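Local coordinates for protein pullulanase (Bacillus acidopullulyticus, PDB 2WAN) that hydrolyses the alpha-1,6-glucosidic linkages of pullulan and, as other pullulanases do, the branch points of starch-type polysaccharides, at residues Thr165-Gly170 / Leu216-Asn221; Ser400-Arg405 / Ile497-Pro502; Gly779-Arg784 / Asp812-Phe817; Leu881-Gly886 / Gly907-Pro912. One frame throughout, in Å; residues are numbered along the deposited sequence. Where two conformers were deposited one is given.

Interaction 1: Thr165-Gly170 / Leu216-Asn221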
loop_
_atom_site.group_PDB
_atom_site.type_symbol
_atom_site.label_atom_id
_atom_site.label_comp_id
_atom_site.label_asym_id
_atom_site.label_seq_id
_atom_site.Cartn_x
_atom_site.Cartn_y
_atom_site.Cartn_z
ATOM N N THR A 165 -3.775 29.860 5.071
ATOM C CA THR A 165 -2.693 29.595 6.001
ATOM C C THR A 165 -2.111 30.955 6.369
ATOM O O THR A 165 -1.375 31.545 5.584
ATOM C CB THR A 165 -1.614 28.688 5.357
ATOM O OG1 THR A 165 -2.232 27.491 4.879
ATOM C CG2 THR A 165 -0.526 28.313 6.358
ATOM N N ALA A 166 -2.481 31.435 7.553
ATOM C CA ALA A 166 -2.080 32.751 8.048
ATOM C C ALA A 166 -1.376 32.594 9.385
ATOM O O ALA A 166 -1.980 32.182 10.376
ATOM C CB ALA A 166 -3.288 33.659 8.180
ATOM N N VAL A 167 -0.089 32.925 9.398
ATOM C CA VAL A 167 0.744 32.741 10.574
ATOM C C VAL A 167 1.175 34.095 11.122
ATOM O O VAL A 167 1.675 34.945 10.371
ATOM C CB VAL A 167 2.010 31.910 10.230
ATOM C CG1 VAL A 167 2.981 31.883 11.417
ATOM C CG2 VAL A 167 1.633 30.486 9.758
ATOM N N LEU A 168 0.978 34.282 12.424
ATOM C CA LEU A 168 1.451 35.471 13.125
ATOM C C LEU A 168 2.973 35.415 13.237
ATOM O O LEU A 168 3.541 34.489 13.842
ATOM C CB LEU A 168 0.813 35.572 14.508
ATOM C CG LEU A 168 1.230 36.725 15.425
ATOM C CD1 LEU A 168 0.721 38.040 14.896
ATOM C CD2 LEU A 168 0.695 36.499 16.820
ATOM N N VAL A 169 3.629 36.401 12.637
ATOM C CA VAL A 169 5.088 36.453 12.629
ATOM C C VAL A 169 5.603 37.722 13.275
ATOM O O VAL A 169 4.964 38.774 13.184
ATOM C CB VAL A 169 5.661 36.329 11.195
ATOM C CG1 VAL A 169 5.362 34.969 10.636
ATOM C CG2 VAL A 169 5.085 37.405 10.283
ATOM N N GLY A 170 6.770 37.628 13.908
ATOM C CA GLY A 170 7.405 38.792 14.527
ATOM C C GLY A 170 8.326 38.395 15.653
ATOM O O GLY A 170 8.719 37.226 15.754
ATOM N N LEU A 216 1.529 34.703 4.901
ATOM C CA LEU A 216 0.690 33.689 4.263
ATOM C C LEU A 216 1.495 32.539 3.673
ATOM O O LEU A 216 2.630 32.722 3.218
ATOM C CB LEU A 216 -0.183 34.316 3.166
ATOM C CG LEU A 216 -1.226 35.376 3.549
ATOM C CD1 LEU A 216 -2.254 35.515 2.426
ATOM C CD2 LEU A 216 -1.914 35.067 4.864
ATOM N N ASP A 217 0.895 31.348 3.687
ATOM C CA ASP A 217 1.404 30.197 2.925
ATOM C C ASP A 217 2.846 29.786 3.253
ATOM O O ASP A 217 3.556 29.266 2.387
ATOM C CB ASP A 217 1.227 30.434 1.418
ATOM C CG ASP A 217 -0.210 30.794 1.050
ATOM O OD1 ASP A 217 -1.135 30.191 1.631
ATOM O OD2 ASP A 217 -0.411 31.684 0.192
ATOM N N HIS A 218 3.256 30.007 4.502
ATOM C CA HIS A 218 4.576 29.597 5.006
ATOM C C HIS A 218 5.775 30.284 4.336
ATOM O O HIS A 218 6.890 29.753 4.369
ATOM C CB HIS A 218 4.741 28.066 4.961
ATOM C CG HIS A 218 3.869 27.330 5.929
ATOM N ND1 HIS A 218 3.368 26.072 5.670
ATOM C CD2 HIS A 218 3.403 27.674 7.152
ATOM C CE1 HIS A 218 2.640 25.670 6.695
ATOM N NE2 HIS A 218 2.645 26.624 7.608
ATOM N N SER A 219 5.558 31.451 3.732
ATOM C CA SER A 219 6.677 32.227 3.187
ATOM C C SER A 219 6.511 33.728 3.400
ATOM O O SER A 219 5.512 34.183 3.966
ATOM C CB SER A 219 6.915 31.917 1.703
ATOM O OG SER A 219 5.858 32.400 0.900
ATOM N N TRP A 220 7.516 34.480 2.956
ATOM C CA TRP A 220 7.492 35.937 3.018
ATOM C C TRP A 220 7.020 36.536 1.694
ATOM O O TRP A 220 7.050 37.758 1.506
ATOM C CB TRP A 220 8.881 36.472 3.367
ATOM C CG TRP A 220 9.307 36.218 4.781
ATOM C CD1 TRP A 220 10.328 35.409 5.197
ATOM C CD2 TRP A 220 8.737 36.789 5.969
ATOM N NE1 TRP A 220 10.429 35.443 6.571
ATOM C CE2 TRP A 220 9.461 36.276 7.069
ATOM C CE3 TRP A 220 7.685 37.683 6.210
ATOM C CZ2 TRP A 220 9.171 36.633 8.388
ATOM C CZ3 TRP A 220 7.391 38.031 7.521
ATOM C CH2 TRP A 220 8.136 37.515 8.594
ATOM N N ASN A 221 6.592 35.675 0.771
ATOM C CA ASN A 221 6.086 36.137 -0.519
ATOM C C ASN A 221 4.978 37.168 -0.316
ATOM O O ASN A 221 4.980 38.238 -0.931
ATOM C CB ASN A 221 5.561 34.952 -1.330
ATOM C CG ASN A 221 5.959 35.021 -2.792
ATOM O OD1 ASN A 221 5.639 35.980 -3.502
ATOM N ND2 ASN A 221 6.655 33.988 -3.254
HETATM O O HOH W 1 -3.382 31.307 2.588
#
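The carbonyl oxygen of Thr165 takes two hydrogens from segment 216-221. Asp217 N donates to Thr165 O over 3.0 Å (N-H...O angle 162°), and Leu216 CA brings a weaker C-H to the same oxygen at 3.3 Å. A water closes a second bridge beside this one, accepting from Thr165 N at 2.9 Å and donating to Asp217 OD1 at 2.7 Å, so the backbone of Thr165 is tied to Asp217 through both its N and its O. Ala166 pairs with Leu216 as an antiparallel, non-hydrogen-bonded pair, and Leu216 CD2 rests on Ala166 CB. This is part of a small antiparallel sheet in the X25 domain: strand 166-170 runs beside strand 208-216, and a type I' turn from Leu216 to Ser219 begins the loop toward strand 223-233. Asp217 and His218 both have positive phi in that turn. His218 CG is anti to the carbonyl carbon (chi1 -68°), and Thr165 CG2 lies over one face of its imidazole, 4.1 Å from the ring centre and nearer the rim, as a CH-pi contact. The ring's NE2 is hydrogen-bonded to Asp187, which helps hold its rotation. Farther along, Val169 and Trp220 reach for each other tip to tip, with Val169 CG2 3.5 Å from Trp220 CH2 and the indole resting also against Pro184.

Interaction 2: Ser400-Arg405 / Ile497-Pro502. With ACT (acetate ion), chain P.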
loop_
_atom_site.group_PDB
_atom_site.type_symbol
_atom_site.label_atom_id
_atom_site.label_comp_id
_atom_site.label_asym_id
_atom_site.label_seq_id
_atom_site.Cartn_x
_atom_site.Cartn_y
_atom_site.Cartn_z
ATOM N N SER A 400 -17.707 -15.013 -16.401
ATOM C CA SER A 400 -17.565 -15.529 -17.748
ATOM C C SER A 400 -16.133 -15.229 -18.181
ATOM O O SER A 400 -15.448 -14.418 -17.530
ATOM C CB SER A 400 -18.540 -14.816 -18.681
ATOM O OG SER A 400 -18.267 -13.427 -18.693
ATOM N N VAL A 401 -15.695 -15.855 -19.276
ATOM C CA VAL A 401 -14.377 -15.554 -19.861
ATOM C C VAL A 401 -14.289 -14.047 -20.098
ATOM O O VAL A 401 -15.228 -13.446 -20.659
ATOM C CB VAL A 401 -14.147 -16.337 -21.181
ATOM C CG1 VAL A 401 -12.774 -16.007 -21.795
ATOM C CG2 VAL A 401 -14.226 -17.832 -20.917
ATOM N N ASN A 402 -13.189 -13.432 -19.645
ATOM C CA ASN A 402 -12.970 -11.973 -19.784
ATOM C C ASN A 402 -13.935 -11.074 -19.008
ATOM O O ASN A 402 -14.006 -9.848 -19.245
ATOM C CB ASN A 402 -12.916 -11.545 -21.259
ATOM C CG ASN A 402 -11.622 -11.959 -21.950
ATOM O OD1 ASN A 402 -11.617 -12.275 -23.155
ATOM N ND2 ASN A 402 -10.522 -11.932 -21.212
ATOM N N ALA A 403 -14.685 -11.667 -18.076
ATOM C CA ALA A 403 -15.559 -10.913 -17.172
ATOM C C ALA A 403 -16.590 -10.041 -17.886
ATOM O O ALA A 403 -16.821 -8.880 -17.498
ATOM C CB ALA A 403 -14.729 -10.091 -16.149
ATOM N N THR A 404 -17.205 -10.598 -18.936
ATOM C CA THR A 404 -18.340 -9.934 -19.562
ATOM C C THR A 404 -19.536 -9.970 -18.587
ATOM O O THR A 404 -20.419 -9.097 -18.630
ATOM C CB THR A 404 -18.732 -10.595 -20.887
ATOM O OG1 THR A 404 -19.073 -11.971 -20.662
ATOM C CG2 THR A 404 -17.569 -10.523 -21.899
ATOM N N ARG A 405 -19.535 -10.979 -17.710
ATOM C CA ARG A 405 -20.625 -11.247 -16.777
ATOM C C ARG A 405 -20.069 -11.884 -15.520
ATOM O O ARG A 405 -19.030 -12.539 -15.572
ATOM C CB ARG A 405 -21.630 -12.247 -17.383
ATOM C CG ARG A 405 -22.124 -11.847 -18.755
ATOM C CD ARG A 405 -22.912 -12.955 -19.489
ATOM N NE ARG A 405 -23.340 -12.367 -20.769
ATOM C CZ ARG A 405 -24.119 -12.957 -21.667
ATOM N NH1 ARG A 405 -24.572 -14.185 -21.463
ATOM N NH2 ARG A 405 -24.445 -12.305 -22.779
ATOM N N ILE A 497 -4.559 -9.192 -19.614
ATOM C CA ILE A 497 -4.497 -10.437 -20.364
ATOM C C ILE A 497 -5.903 -10.818 -20.828
ATOM O O ILE A 497 -6.833 -10.923 -20.024
ATOM C CB ILE A 497 -3.863 -11.600 -19.531
ATOM C CG1 ILE A 497 -2.407 -11.245 -19.151
ATOM C CG2 ILE A 497 -3.989 -12.965 -20.299
ATOM C CD1 ILE A 497 -1.681 -12.334 -18.331
ATOM N N ASP A 498 -6.049 -10.973 -22.138
ATOM C CA ASP A 498 -7.262 -11.513 -22.738
ATOM C C ASP A 498 -7.246 -13.008 -22.453
ATOM O O ASP A 498 -6.334 -13.701 -22.867
ATOM C CB ASP A 498 -7.238 -11.219 -24.252
ATOM C CG ASP A 498 -8.396 -11.857 -25.031
ATOM O OD1 ASP A 498 -9.151 -12.726 -24.534
ATOM O OD2 ASP A 498 -8.533 -11.473 -26.208
ATOM N N GLU A 499 -8.254 -13.498 -21.727
ATOM C CA GLU A 499 -8.306 -14.916 -21.342
ATOM C C GLU A 499 -8.441 -15.898 -22.495
ATOM O O GLU A 499 -8.266 -17.106 -22.299
ATOM C CB GLU A 499 -9.401 -15.159 -20.303
ATOM C CG GLU A 499 -9.044 -14.561 -18.930
ATOM C CD GLU A 499 -10.125 -14.779 -17.870
ATOM O OE1 GLU A 499 -11.284 -15.130 -18.221
ATOM O OE2 GLU A 499 -9.820 -14.582 -16.667
ATOM N N THR A 500 -8.776 -15.399 -23.692
ATOM C CA THR A 500 -8.770 -16.264 -24.877
ATOM C C THR A 500 -7.365 -16.372 -25.463
ATOM O O THR A 500 -7.127 -17.201 -26.349
ATOM C CB THR A 500 -9.760 -15.793 -26.001
ATOM O OG1 THR A 500 -9.311 -14.555 -26.558
ATOM C CG2 THR A 500 -11.169 -15.635 -25.462
ATOM N N GLN A 501 -6.457 -15.520 -24.971
ATOM C CA GLN A 501 -5.046 -15.547 -25.367
ATOM C C GLN A 501 -4.196 -15.565 -24.098
ATOM O O GLN A 501 -3.482 -14.595 -23.792
ATOM C CB GLN A 501 -4.718 -14.339 -26.247
ATOM C CG GLN A 501 -5.422 -14.361 -27.594
ATOM C CD GLN A 501 -5.296 -13.051 -28.338
ATOM O OE1 GLN A 501 -4.772 -12.070 -27.808
ATOM N NE2 GLN A 501 -5.776 -13.026 -29.575
ATOM N N PRO A 502 -4.274 -16.675 -23.334
ATOM C CA PRO A 502 -3.751 -16.642 -21.959
ATOM C C PRO A 502 -2.230 -16.701 -21.819
ATOM O O PRO A 502 -1.722 -16.684 -20.695
ATOM C CB PRO A 502 -4.382 -17.880 -21.326
ATOM C CG PRO A 502 -4.501 -18.851 -22.467
ATOM C CD PRO A 502 -4.797 -18.014 -23.685
HETATM C C ACT P . -23.373 -8.810 -22.315
HETATM O O ACT P . -22.478 -9.655 -22.034
HETATM O OXT ACT P . -23.431 -7.789 -21.595
HETATM C CH3 ACT P . -24.333 -8.991 -23.454
#
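Glu499 reaches from a turn in the catalytic alpha-amylase domain toward Val401 and Asn402, which lie in a loop leading to strand 406-407, part of the same sheet as the strands of the carbohydrate-binding module 48. A type I turn from Asp498 to Gln501 presents it. At the start of the side chain, Glu499 CB packs against Val401 CG1 at 3.8 Å; that methyl also touches Thr500 CG2. CG is anti to the carbonyl carbon (chi1 -71°), and the chain runs extended beyond it past Asn402. At the tip, OE1 accepts from Asn402 N at 2.9 Å in a nearly straight bond (174°), the donor standing well above the carboxylate plane. The same oxygen lies 3.5 Å from Val401 CA. OE2 turns to its own domain and forms a salt bridge with Arg530, so the carboxylate spans a cation on one side and a backbone N-H of the neighbouring loop on the other. At the far end of that loop, Arg405 NE donates to an acetate oxygen, probably from the crystallisation liquor. The turn itself is braced by an Asx turn: Asp498 OD1 accepts from Thr500 N at 2.8 Å and from Thr500 OG1 at 2.7 Å, both from one face of its carboxylate.

Interaction 3: Gly779-Arg784 / Asp812-Phe817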
loop_
_atom_site.group_PDB
_atom_site.type_symbol
_atom_site.label_atom_id
_atom_site.label_comp_id
_atom_site.label_asym_id
_atom_site.label_seq_id
_atom_site.Cartn_x
_atom_site.Cartn_y
_atom_site.Cartn_z
ATOM N N GLY A 779 14.406 -16.544 -7.327
ATOM C CA GLY A 779 15.342 -16.743 -8.427
ATOM C C GLY A 779 16.677 -16.092 -8.178
ATOM O O GLY A 779 17.633 -16.386 -8.876
ATOM N N GLU A 780 16.779 -15.226 -7.173
ATOM C CA GLU A 780 18.097 -14.624 -6.886
ATOM C C GLU A 780 19.127 -15.689 -6.475
ATOM O O GLU A 780 20.335 -15.511 -6.704
ATOM C CB GLU A 780 17.999 -13.521 -5.817
ATOM C CG GLU A 780 17.132 -12.301 -6.173
ATOM C CD GLU A 780 17.597 -11.523 -7.401
ATOM O OE1 GLU A 780 17.598 -12.060 -8.535
ATOM O OE2 GLU A 780 17.914 -10.339 -7.213
ATOM N N GLU A 781 18.642 -16.792 -5.897
ATOM C CA GLU A 781 19.478 -17.923 -5.455
ATOM C C GLU A 781 20.111 -18.676 -6.636
ATOM O O GLU A 781 21.001 -19.488 -6.428
ATOM C CB GLU A 781 18.656 -18.881 -4.575
ATOM C CG GLU A 781 17.621 -19.719 -5.346
ATOM C CD GLU A 781 16.323 -18.994 -5.741
ATOM O OE1 GLU A 781 16.121 -17.789 -5.441
ATOM O OE2 GLU A 781 15.473 -19.683 -6.338
ATOM N N MET A 782 19.650 -18.398 -7.862
ATOM C CA MET A 782 20.292 -18.942 -9.056
ATOM C C MET A 782 20.714 -17.859 -10.056
ATOM O O MET A 782 20.830 -18.126 -11.267
ATOM C CB MET A 782 19.390 -19.997 -9.716
ATOM C CG MET A 782 18.012 -19.471 -10.176
ATOM S SD MET A 782 17.063 -20.835 -10.901
ATOM C CE MET A 782 15.484 -20.033 -11.136
ATOM N N LEU A 783 20.932 -16.643 -9.541
ATOM C CA LEU A 783 21.420 -15.489 -10.317
ATOM C C LEU A 783 20.526 -15.253 -11.528
ATOM O O LEU A 783 21.001 -15.069 -12.651
ATOM C CB LEU A 783 22.900 -15.655 -10.716
ATOM C CG LEU A 783 23.887 -16.070 -9.597
ATOM C CD1 LEU A 783 25.337 -16.134 -10.166
ATOM C CD2 LEU A 783 23.834 -15.113 -8.362
ATOM N N ARG A 784 19.217 -15.293 -11.294
ATOM C CA ARG A 784 18.254 -15.033 -12.364
ATOM C C ARG A 784 18.578 -13.702 -13.042
ATOM O O ARG A 784 18.974 -12.742 -12.382
ATOM C CB ARG A 784 16.830 -15.036 -11.801
ATOM C CG ARG A 784 15.746 -14.549 -12.755
ATOM C CD ARG A 784 14.402 -15.022 -12.230
ATOM N NE ARG A 784 13.242 -14.357 -12.823
ATOM C CZ ARG A 784 12.704 -13.242 -12.345
ATOM N NH1 ARG A 784 13.262 -12.641 -11.301
ATOM N NH2 ARG A 784 11.605 -12.730 -12.914
ATOM N N ASP A 812 26.315 -23.882 -6.400
ATOM C CA ASP A 812 27.011 -23.435 -5.187
ATOM C C ASP A 812 26.333 -22.190 -4.586
ATOM O O ASP A 812 26.212 -22.068 -3.362
ATOM C CB ASP A 812 28.494 -23.115 -5.484
ATOM C CG ASP A 812 29.345 -24.347 -5.637
ATOM O OD1 ASP A 812 28.911 -25.442 -5.230
ATOM O OD2 ASP A 812 30.476 -24.205 -6.188
ATOM N N VAL A 813 25.895 -21.263 -5.442
ATOM C CA VAL A 813 25.159 -20.087 -4.977
ATOM C C VAL A 813 23.833 -20.509 -4.334
ATOM O O VAL A 813 23.508 -20.084 -3.224
ATOM C CB VAL A 813 24.846 -19.116 -6.117
ATOM C CG1 VAL A 813 24.016 -17.923 -5.578
ATOM C CG2 VAL A 813 26.165 -18.652 -6.780
ATOM N N PHE A 814 23.101 -21.388 -5.010
ATOM C CA PHE A 814 21.856 -21.927 -4.443
ATOM C C PHE A 814 22.102 -22.551 -3.060
ATOM O O PHE A 814 21.347 -22.297 -2.101
ATOM C CB PHE A 814 21.229 -22.954 -5.411
ATOM C CG PHE A 814 19.925 -23.519 -4.928
ATOM C CD1 PHE A 814 19.891 -24.542 -3.976
ATOM C CD2 PHE A 814 18.728 -23.004 -5.409
ATOM C CE1 PHE A 814 18.668 -25.055 -3.507
ATOM C CE2 PHE A 814 17.503 -23.528 -4.959
ATOM C CZ PHE A 814 17.491 -24.554 -3.995
ATOM N N ASP A 815 23.146 -23.367 -2.954
ATOM C CA ASP A 815 23.500 -24.004 -1.683
ATOM C C ASP A 815 23.895 -23.008 -0.584
ATOM O O ASP A 815 23.569 -23.195 0.594
ATOM C CB ASP A 815 24.612 -25.017 -1.915
ATOM C CG ASP A 815 24.132 -26.248 -2.699
ATOM O OD1 ASP A 815 22.900 -26.469 -2.852
ATOM O OD2 ASP A 815 25.008 -27.007 -3.150
ATOM N N TYR A 816 24.601 -21.951 -0.972
ATOM C CA TYR A 816 24.956 -20.891 -0.024
ATOM C C TYR A 816 23.704 -20.199 0.512
ATOM O O TYR A 816 23.559 -20.022 1.729
ATOM C CB TYR A 816 25.915 -19.889 -0.671
ATOM C CG TYR A 816 26.459 -18.870 0.309
ATOM C CD1 TYR A 816 25.782 -17.673 0.559
ATOM C CD2 TYR A 816 27.669 -19.098 0.970
ATOM C CE1 TYR A 816 26.271 -16.745 1.471
ATOM C CE2 TYR A 816 28.182 -18.174 1.873
ATOM C CZ TYR A 816 27.489 -16.993 2.114
ATOM O OH TYR A 816 27.977 -16.075 3.012
ATOM N N PHE A 817 22.814 -19.781 -0.391
ATOM C CA PHE A 817 21.521 -19.211 0.034
ATOM C C PHE A 817 20.774 -20.166 0.968
ATOM O O PHE A 817 20.311 -19.752 2.026
ATOM C CB PHE A 817 20.624 -18.901 -1.159
ATOM C CG PHE A 817 20.882 -17.565 -1.823
ATOM C CD1 PHE A 817 22.129 -17.280 -2.407
ATOM C CD2 PHE A 817 19.856 -16.634 -1.954
ATOM C CE1 PHE A 817 22.350 -16.074 -3.068
ATOM C CE2 PHE A 817 20.072 -15.421 -2.636
ATOM C CZ PHE A 817 21.333 -15.149 -3.188
#
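Glu780 meets Phe817 through its backbone: Glu780 O lies 3.7 Å from Phe817 CZ, while its carboxylate leads away to Thr733. Glu781 does most of the work. Its CA sits squarely over the centre of the Phe817 ring, 3.7 Å from the centroid, in a CH-pi contact, and CB adds to it against CD2. CG is wedged between the backbone N and the carbonyl carbon (chi1 73°), which puts it 3.5 Å from Phe814 CD2. A bend at chi2 then turns the chain back, and OE1 accepts from Gly779 N at 2.8 Å on its syn side while OE2 is held by Tyr436. Glu781 O packs against Val813 CG1 at 3.5 Å. Last in order, Leu783 crosses Val813 at about a right angle, CD2 to CG1 at 4.0 Å. The contact joins the loop after strand 773-777, the eighth strand of the catalytic TIM barrel, to helix 811-826. An alanine at Phe817 would probably leave a gap over Glu781 CA and against Met776. No hydrogen bond crosses between the segments. The helix therefore offers hydrocarbon and aromatic surface, and the buried Glu781 carboxylate is bonded by neutral donors, Gly779 N and Tyr436 OH, which would probably stabilise it if it is ionised.

Interaction 4: Leu881-Gly886 / Gly907-Pro912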
loop_
_atom_site.group_PDB
_atom_site.type_symbol
_atom_site.label_atom_id
_atom_site.label_comp_id
_atom_site.label_asym_id
_atom_site.label_seq_id
_atom_site.Cartn_x
_atom_site.Cartn_y
_atom_site.Cartn_z
ATOM N N LEU A 881 39.264 -9.713 13.130
ATOM C CA LEU A 881 38.356 -9.326 14.191
ATOM C C LEU A 881 38.894 -9.778 15.547
ATOM O O LEU A 881 39.209 -10.945 15.722
ATOM C CB LEU A 881 36.981 -9.981 13.954
ATOM C CG LEU A 881 35.956 -9.719 15.058
ATOM C CD1 LEU A 881 35.528 -8.260 15.059
ATOM C CD2 LEU A 881 34.741 -10.599 14.841
ATOM N N ASN A 882 38.963 -8.849 16.498
ATOM C CA ASN A 882 39.300 -9.183 17.876
ATOM C C ASN A 882 38.102 -9.803 18.550
ATOM O O ASN A 882 36.997 -9.281 18.429
ATOM C CB ASN A 882 39.753 -7.932 18.607
ATOM C CG ASN A 882 41.127 -7.479 18.130
ATOM O OD1 ASN A 882 42.036 -8.291 18.040
ATOM N ND2 ASN A 882 41.261 -6.208 17.781
ATOM N N LEU A 883 38.318 -10.916 19.244
ATOM C CA LEU A 883 37.191 -11.657 19.813
ATOM C C LEU A 883 37.049 -11.445 21.322
ATOM O O LEU A 883 38.053 -11.219 22.018
ATOM C CB LEU A 883 37.311 -13.146 19.494
ATOM C CG LEU A 883 37.323 -13.548 18.020
ATOM C CD1 LEU A 883 37.720 -15.017 17.890
ATOM C CD2 LEU A 883 35.940 -13.289 17.412
ATOM N N PRO A 884 35.799 -11.508 21.837
ATOM C CA PRO A 884 35.627 -11.606 23.290
ATOM C C PRO A 884 36.266 -12.884 23.825
ATOM O O PRO A 884 36.596 -13.798 23.049
ATOM C CB PRO A 884 34.105 -11.666 23.473
ATOM C CG PRO A 884 33.531 -11.092 22.174
ATOM C CD PRO A 884 34.510 -11.556 21.123
ATOM N N SER A 885 36.388 -12.971 25.147
ATOM C CA SER A 885 37.058 -14.099 25.799
ATOM C C SER A 885 36.460 -15.457 25.433
ATOM O O SER A 885 35.290 -15.550 25.032
ATOM C CB SER A 885 37.028 -13.920 27.330
ATOM O OG SER A 885 35.688 -13.958 27.800
ATOM N N GLY A 886 37.281 -16.499 25.559
ATOM C CA GLY A 886 36.809 -17.863 25.436
ATOM C C GLY A 886 37.038 -18.492 24.079
ATOM O O GLY A 886 37.576 -17.859 23.160
ATOM N N GLY A 907 40.756 -15.276 20.586
ATOM C CA GLY A 907 41.465 -13.987 20.535
ATOM C C GLY A 907 41.241 -13.130 19.314
ATOM O O GLY A 907 40.870 -11.965 19.431
ATOM N N ASN A 908 41.490 -13.709 18.143
ATOM C CA ASN A 908 41.430 -12.987 16.892
ATOM C C ASN A 908 41.069 -13.984 15.801
ATOM O O ASN A 908 41.364 -15.181 15.915
ATOM C CB ASN A 908 42.800 -12.331 16.616
ATOM C CG ASN A 908 42.758 -11.277 15.530
ATOM O OD1 ASN A 908 42.373 -10.125 15.765
ATOM N ND2 ASN A 908 43.227 -11.646 14.344
ATOM N N VAL A 909 40.416 -13.499 14.750
ATOM C CA VAL A 909 40.055 -14.361 13.617
ATOM C C VAL A 909 40.081 -13.570 12.309
ATOM O O VAL A 909 39.757 -12.373 12.283
ATOM C CB VAL A 909 38.660 -15.046 13.834
ATOM C CG1 VAL A 909 37.537 -14.026 13.820
ATOM C CG2 VAL A 909 38.416 -16.174 12.809
ATOM N N GLN A 910 40.480 -14.244 11.233
ATOM C CA GLN A 910 40.556 -13.615 9.919
ATOM C C GLN A 910 39.288 -13.906 9.108
ATOM O O GLN A 910 38.812 -15.043 9.068
ATOM C CB GLN A 910 41.808 -14.113 9.193
ATOM C CG GLN A 910 42.124 -13.363 7.910
ATOM C CD GLN A 910 43.451 -13.793 7.314
ATOM O OE1 GLN A 910 44.479 -13.791 7.991
ATOM N NE2 GLN A 910 43.431 -14.174 6.046
ATOM N N VAL A 911 38.722 -12.865 8.507
ATOM C CA VAL A 911 37.530 -12.991 7.696
ATOM C C VAL A 911 37.917 -12.800 6.241
ATOM O O VAL A 911 38.365 -11.700 5.878
ATOM C CB VAL A 911 36.480 -11.906 8.048
ATOM C CG1 VAL A 911 35.235 -12.090 7.188
ATOM C CG2 VAL A 911 36.133 -11.941 9.569
ATOM N N PRO A 912 37.727 -13.835 5.392
ATOM C CA PRO A 912 38.107 -13.668 3.973
ATOM C C PRO A 912 37.430 -12.496 3.258
ATOM O O PRO A 912 36.360 -12.016 3.671
ATOM C CB PRO A 912 37.674 -14.990 3.320
ATOM C CG PRO A 912 37.583 -15.973 4.413
ATOM C CD PRO A 912 37.246 -15.201 5.677
HETATM O O HOH W 2 38.706 -15.379 22.492
#
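Leu881, Leu883 and Val909 form the packed side of this contact. Val909 CG1 lies between the backbone N and the carbonyl carbon (chi1 67°), and it meets Leu883 CD2 at 4.0 Å and Leu881 CB at 4.1 Å. Beneath them lie Met871, Leu917 and Leu919, so this face of the two-stranded antiparallel ribbon, strands 879-882 and 908-911, closes onto the sheet of the C-terminal all-beta domain. The backbones are stitched together by Leu881 N to Val909 O at 2.8 Å, with Val909 N returning to Leu881 O at 3.0 Å. Beyond this pair, Leu883 N gives Gly907 O an almost straight bond of 2.8 Å (173°), though it arrives well above the carbonyl plane. A serine in place of Leu883 would probably leave a gap beside Val909 CG1, where CD2 packed, and thin the cover over Gly907 N and Trp888. The other face is looser. Asn882 and Asn908 form an antiparallel non-hydrogen-bonded pair there, their amide planes turned 57° apart, and Asn882 is exposed to solvent. Toward the end of the ribbon, where the two segments diverge, a water fills in for direct bonding: it donates to Pro884 O and Gly886 O and accepts from Gly907 N at 2.8 Å. The apolar face thus joins the ribbon to the domain, while at its splayed end the backbone is linked through one water, with Trp888 NE1 a second partner of Pro884 O.

From the N terminus the four contacts follow in series; none nests inside or crosses another. Interaction 1 closes a 45-residue excursion within the X25 domain, at the far side of the chain's centre from interactions 2 and 3. Interaction 2 spans 91 residues and ties the sheet of the carbohydrate-binding module to a loop of the catalytic domain. Interaction 3 closes 27 residues between the end of the last barrel strand and helix 811-826, its nearest atoms about 14 Å from those of interaction 2. Interaction 4 closes a loop of 20 residues in the C-terminal all-beta domain, about 9 Å from interaction 3 at the nearest atoms.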